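Local coordinates for major capsid protein P2 (Pseudoalteromonas phage pm2, PDB 2VVF) that forms the trimeric building block of the protein shell of a lipid-containing marine bacteriophage, each subunit being a double jelly-roll, at residues L34-V47 / S57-N69. Residues are numbered along the deposited sequence; the frame is centred on the assembly and turned at random.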
loop_
_atom_site.group_PDB
_atom_site.type_symbol
_atom_site.label_atom_id
_atom_site.label_comp_id
_atom_site.label_asym_id
_atom_site.label_seq_id
_atom_site.Cartn_x
_atom_site.Cartn_y
_atom_site.Cartn_z
ATOM N N LEU A 34 18.550 11.774 -10.018
ATOM C CA LEU A 34 19.946 12.148 -10.194
ATOM C C LEU A 34 20.869 10.936 -10.165
ATOM O O LEU A 34 21.007 10.272 -9.138
ATOM C CB LEU A 34 20.372 13.164 -9.130
ATOM C CG LEU A 34 21.847 13.580 -9.143
ATOM C CD1 LEU A 34 22.171 14.381 -10.395
ATOM C CD2 LEU A 34 22.196 14.368 -7.889
ATOM N N ARG A 35 21.501 10.658 -11.299
ATOM C CA ARG A 35 22.428 9.541 -11.410
ATOM C C ARG A 35 23.837 10.030 -11.094
ATOM O O ARG A 35 24.258 11.079 -11.573
ATOM C CB ARG A 35 22.375 8.944 -12.820
ATOM C CG ARG A 35 23.208 7.684 -12.997
ATOM C CD ARG A 35 22.970 7.052 -14.358
ATOM N NE ARG A 35 21.731 6.280 -14.401
ATOM C CZ ARG A 35 21.536 5.142 -13.743
ATOM N NH1 ARG A 35 22.497 4.640 -12.982
ATOM N NH2 ARG A 35 20.379 4.506 -13.844
ATOM N N TYR A 36 24.555 9.276 -10.269
ATOM C CA TYR A 36 25.905 9.656 -9.874
ATOM C C TYR A 36 26.875 8.484 -9.938
ATOM O O TYR A 36 26.494 7.330 -9.741
ATOM C CB TYR A 36 25.901 10.237 -8.458
ATOM C CG TYR A 36 25.452 9.249 -7.401
ATOM C CD1 TYR A 36 24.119 9.173 -7.013
ATOM C CD2 TYR A 36 26.358 8.376 -6.810
ATOM C CE1 TYR A 36 23.702 8.261 -6.056
ATOM C CE2 TYR A 36 25.949 7.458 -5.855
ATOM C CZ TYR A 36 24.622 7.405 -5.481
ATOM O OH TYR A 36 24.217 6.496 -4.530
ATOM N N SER A 37 28.138 8.798 -10.200
ATOM C CA SER A 37 29.194 7.797 -10.270
ATOM C C SER A 37 30.541 8.504 -10.169
ATOM O O SER A 37 30.673 9.661 -10.568
ATOM C CB SER A 37 29.097 6.995 -11.571
ATOM O OG SER A 37 29.776 7.646 -12.631
ATOM N N GLY A 38 31.531 7.817 -9.607
ATOM C CA GLY A 38 32.854 8.402 -9.432
ATOM C C GLY A 38 32.834 9.375 -8.255
ATOM O O GLY A 38 33.745 10.183 -8.080
ATOM N N VAL A 39 31.778 9.287 -7.453
ATOM C CA VAL A 39 31.617 10.143 -6.284
ATOM C C VAL A 39 30.577 9.541 -5.346
ATOM O O VAL A 39 29.636 8.888 -5.792
ATOM C CB VAL A 39 31.225 11.583 -6.689
ATOM C CG1 VAL A 39 29.834 11.606 -7.315
ATOM C CG2 VAL A 39 31.285 12.508 -5.488
ATOM N N THR A 40 30.753 9.761 -4.047
ATOM C CA THR A 40 29.814 9.254 -3.054
ATOM C C THR A 40 28.770 10.320 -2.737
ATOM O O THR A 40 29.012 11.513 -2.924
ATOM C CB THR A 40 30.533 8.771 -1.777
ATOM O OG1 THR A 40 30.823 9.890 -0.930
ATOM C CG2 THR A 40 31.827 8.055 -2.130
ATOM N N PRO A 41 27.606 9.887 -2.265
ATOM C CA PRO A 41 26.536 10.817 -1.923
ATOM C C PRO A 41 27.012 11.808 -0.867
ATOM O O PRO A 41 26.595 12.967 -0.852
ATOM C CB PRO A 41 25.454 9.902 -1.346
ATOM C CG PRO A 41 25.681 8.597 -2.015
ATOM C CD PRO A 41 27.170 8.483 -2.172
ATOM N N SER A 42 27.899 11.344 0.007
ATOM C CA SER A 42 28.446 12.184 1.066
ATOM C C SER A 42 29.462 13.176 0.506
ATOM O O SER A 42 29.825 14.148 1.168
ATOM C CB SER A 42 29.089 11.322 2.157
ATOM O OG SER A 42 28.533 10.018 2.168
ATOM N N GLN A 43 29.908 12.929 -0.722
ATOM C CA GLN A 43 30.869 13.808 -1.377
ATOM C C GLN A 43 30.165 14.919 -2.153
ATOM O O GLN A 43 30.810 15.812 -2.702
ATOM C CB GLN A 43 31.812 13.012 -2.284
ATOM C CG GLN A 43 33.140 12.660 -1.626
ATOM C CD GLN A 43 33.849 11.507 -2.307
ATOM O OE1 GLN A 43 33.383 10.983 -3.320
ATOM N NE2 GLN A 43 34.989 11.104 -1.753
ATOM N N ILE A 44 28.837 14.862 -2.184
ATOM C CA ILE A 44 28.033 15.892 -2.837
ATOM C C ILE A 44 27.463 16.749 -1.713
ATOM O O ILE A 44 26.402 16.447 -1.164
ATOM C CB ILE A 44 26.915 15.280 -3.702
ATOM C CG1 ILE A 44 27.512 14.399 -4.802
ATOM C CG2 ILE A 44 26.048 16.375 -4.300
ATOM C CD1 ILE A 44 28.170 15.177 -5.919
ATOM N N LYS A 45 28.207 17.784 -1.336
ATOM C CA LYS A 45 27.835 18.631 -0.210
ATOM C C LYS A 45 26.993 19.861 -0.526
ATOM O O LYS A 45 26.861 20.270 -1.677
ATOM C CB LYS A 45 29.083 19.039 0.576
ATOM C CG LYS A 45 30.119 17.933 0.713
ATOM C CD LYS A 45 31.488 18.496 1.062
ATOM C CE LYS A 45 32.043 19.336 -0.077
ATOM N NZ LYS A 45 33.267 20.088 0.324
ATOM N N ASN A 46 26.437 20.446 0.531
ATOM C CA ASN A 46 25.622 21.650 0.439
ATOM C C ASN A 46 24.625 21.648 -0.712
ATOM O O ASN A 46 24.683 22.494 -1.601
ATOM C CB ASN A 46 26.506 22.897 0.397
ATOM C CG ASN A 46 27.594 22.872 1.457
ATOM O OD1 ASN A 46 27.331 22.581 2.626
ATOM N ND2 ASN A 46 28.828 23.151 1.050
ATOM N N VAL A 47 23.690 20.705 -0.672
ATOM C CA VAL A 47 22.658 20.614 -1.694
ATOM C C VAL A 47 21.539 21.593 -1.357
ATOM O O VAL A 47 20.912 21.496 -0.304
ATOM C CB VAL A 47 22.129 19.177 -1.831
ATOM C CG1 VAL A 47 21.146 19.080 -2.990
ATOM C CG2 VAL A 47 23.285 18.204 -2.016
ATOM N N SER A 57 14.779 24.022 0.170
ATOM C CA SER A 57 15.223 22.886 0.969
ATOM C C SER A 57 16.745 22.808 0.955
ATOM O O SER A 57 17.390 23.235 -0.006
ATOM C CB SER A 57 14.633 21.584 0.422
ATOM O OG SER A 57 13.249 21.492 0.706
ATOM N N THR A 58 17.316 22.259 2.021
ATOM C CA THR A 58 18.763 22.134 2.121
ATOM C C THR A 58 19.196 20.769 2.651
ATOM O O THR A 58 18.588 20.222 3.572
ATOM C CB THR A 58 19.373 23.281 2.953
ATOM O OG1 THR A 58 20.717 22.950 3.315
ATOM C CG2 THR A 58 18.563 23.516 4.217
ATOM N N TYR A 59 20.262 20.231 2.067
ATOM C CA TYR A 59 20.818 18.953 2.493
ATOM C C TYR A 59 22.320 19.120 2.697
ATOM O O TYR A 59 23.025 19.548 1.785
ATOM C CB TYR A 59 20.579 17.878 1.429
ATOM C CG TYR A 59 19.125 17.538 1.191
ATOM C CD1 TYR A 59 18.536 16.447 1.818
ATOM C CD2 TYR A 59 18.352 18.282 0.308
ATOM C CE1 TYR A 59 17.212 16.122 1.590
ATOM C CE2 TYR A 59 17.028 17.965 0.075
ATOM C CZ TYR A 59 16.464 16.884 0.719
ATOM O OH TYR A 59 15.146 16.568 0.487
ATOM N N LYS A 60 22.808 18.783 3.887
ATOM C CA LYS A 60 24.239 18.877 4.175
ATOM C C LYS A 60 25.014 18.099 3.118
ATOM O O LYS A 60 26.027 18.567 2.605
ATOM C CB LYS A 60 24.545 18.321 5.566
ATOM C CG LYS A 60 25.677 19.031 6.284
ATOM C CD LYS A 60 25.770 18.581 7.732
ATOM C CE LYS A 60 27.215 18.474 8.185
ATOM N NZ LYS A 60 27.472 17.204 8.915
ATOM N N THR A 61 24.514 16.910 2.794
ATOM C CA THR A 61 25.106 16.062 1.763
ATOM C C THR A 61 23.997 15.291 1.055
ATOM O O THR A 61 22.880 15.190 1.562
ATOM C CB THR A 61 26.179 15.111 2.327
ATOM O OG1 THR A 61 25.570 13.877 2.722
ATOM C CG2 THR A 61 26.882 15.736 3.517
ATOM N N LEU A 62 24.306 14.762 -0.124
ATOM C CA LEU A 62 23.326 14.009 -0.897
ATOM C C LEU A 62 22.871 12.753 -0.160
ATOM O O LEU A 62 21.826 12.185 -0.472
ATOM C CB LEU A 62 23.891 13.644 -2.272
ATOM C CG LEU A 62 22.864 13.347 -3.365
ATOM C CD1 LEU A 62 21.975 14.556 -3.616
ATOM C CD2 LEU A 62 23.560 12.912 -4.646
ATOM N N ASN A 63 23.659 12.327 0.821
ATOM C CA ASN A 63 23.336 11.139 1.603
ATOM C C ASN A 63 22.090 11.352 2.455
ATOM O O ASN A 63 21.399 10.398 2.808
ATOM C CB ASN A 63 24.513 10.738 2.491
ATOM C CG ASN A 63 24.322 9.373 3.121
ATOM O OD1 ASN A 63 24.006 8.401 2.438
ATOM N ND2 ASN A 63 24.496 9.298 4.437
ATOM N N ASP A 64 21.814 12.608 2.786
ATOM C CA ASP A 64 20.648 12.947 3.588
ATOM C C ASP A 64 19.372 12.790 2.766
ATOM O O ASP A 64 18.291 12.562 3.314
ATOM C CB ASP A 64 20.766 14.371 4.135
ATOM C CG ASP A 64 21.573 14.434 5.418
ATOM O OD1 ASP A 64 22.800 14.663 5.337
ATOM O OD2 ASP A 64 20.983 14.237 6.503
ATOM N N LEU A 65 19.505 12.899 1.446
ATOM C CA LEU A 65 18.367 12.731 0.551
ATOM C C LEU A 65 18.086 11.240 0.403
ATOM O O LEU A 65 16.937 10.821 0.249
ATOM C CB LEU A 65 18.657 13.353 -0.816
ATOM C CG LEU A 65 17.570 13.183 -1.883
ATOM C CD1 LEU A 65 16.290 13.901 -1.484
ATOM C CD2 LEU A 65 18.054 13.659 -3.242
ATOM N N ILE A 66 19.148 10.443 0.475
ATOM C CA ILE A 66 19.035 8.992 0.387
ATOM C C ILE A 66 18.340 8.468 1.640
ATOM O O ILE A 66 17.516 7.557 1.573
ATOM C CB ILE A 66 20.418 8.335 0.217
ATOM C CG1 ILE A 66 20.961 8.581 -1.193
ATOM C CG2 ILE A 66 20.338 6.847 0.517
ATOM C CD1 ILE A 66 22.389 8.119 -1.382
ATOM N N LEU A 67 18.679 9.059 2.783
ATOM C CA LEU A 67 18.096 8.674 4.061
ATOM C C LEU A 67 16.645 9.139 4.153
ATOM O O LEU A 67 15.798 8.466 4.742
ATOM C CB LEU A 67 18.918 9.250 5.214
ATOM C CG LEU A 67 20.354 8.726 5.304
ATOM C CD1 LEU A 67 21.104 9.380 6.447
ATOM C CD2 LEU A 67 20.361 7.214 5.449
ATOM N N GLU A 68 16.362 10.290 3.554
ATOM C CA GLU A 68 15.010 10.831 3.542
ATOM C C GLU A 68 14.081 9.867 2.813
ATOM O O GLU A 68 12.955 9.625 3.247
ATOM C CB GLU A 68 14.997 12.192 2.843
ATOM C CG GLU A 68 13.620 12.660 2.405
ATOM C CD GLU A 68 13.637 14.083 1.886
ATOM O OE1 GLU A 68 14.266 14.942 2.539
ATOM O OE2 GLU A 68 13.037 14.337 0.819
ATOM N N ASN A 69 14.562 9.319 1.701
ATOM C CA ASN A 69 13.783 8.377 0.905
ATOM C C ASN A 69 13.698 7.017 1.593
ATOM O O ASN A 69 12.661 6.353 1.552
ATOM C CB ASN A 69 14.388 8.226 -0.494
ATOM C CG ASN A 69 14.293 9.502 -1.312
ATOM O OD1 ASN A 69 13.382 10.310 -1.120
ATOM N ND2 ASN A 69 15.233 9.686 -2.232
#
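Leu62 is wedged between Pro41, Ile44, Val47 and Leu34, and it buries more area here than any other residue, 123 of 622 Å². With CG anti to the backbone N (chi1 -157°), the side chain is carried toward segment 34-47, and chi2 of 60° then turns the two methyls to different neighbours: CD2 reaches CD2 of Leu34 at 3.8 Å, whereas CD1 faces CG2 of Val47. Leu62 CB lies 3.7 Å from Ile44 CB, the two side chains running side by side in the same direction. Leu62 N donates to Ile44 O at 2.9 Å.

Val47 and Tyr59 form an antiparallel hydrogen-bonded pair. Of its two bonds, Tyr59 N to Val47 O (2.8 Å) is the straighter, with 160° at the hydrogen. Their CB atoms abut on the sheet face that carries both side chains, while Lys45 and Thr61, a non-hydrogen-bonded pair, project from the other. The Tyr59 hydroxyl donates to Glu68 OE1, tying strand 54-59 to the helix.

Pro41 meets that helix through its ring: CG packs 3.4 Å from Ile66 CD1. In the turn that leads into the helix, Thr61 OG1 accepts from Asn63 N at 3.1 Å, a capping bond.

The geometry is that of a beta hairpin in the N-terminal jelly-roll's four-stranded sheet: 54-59 is outermost within the chain, 44-51 lies between it and 114-120, and after 54-59 the chain turns into helix 63-71. Leu62 and Ile66 also touch Val81 of strand 80-84, an antiparallel neighbour of 28-37 in the jelly-roll's other sheet, so the two sheets are joined through the start of this helical region. Tyr59 packs on Arg147 of strand 143-154.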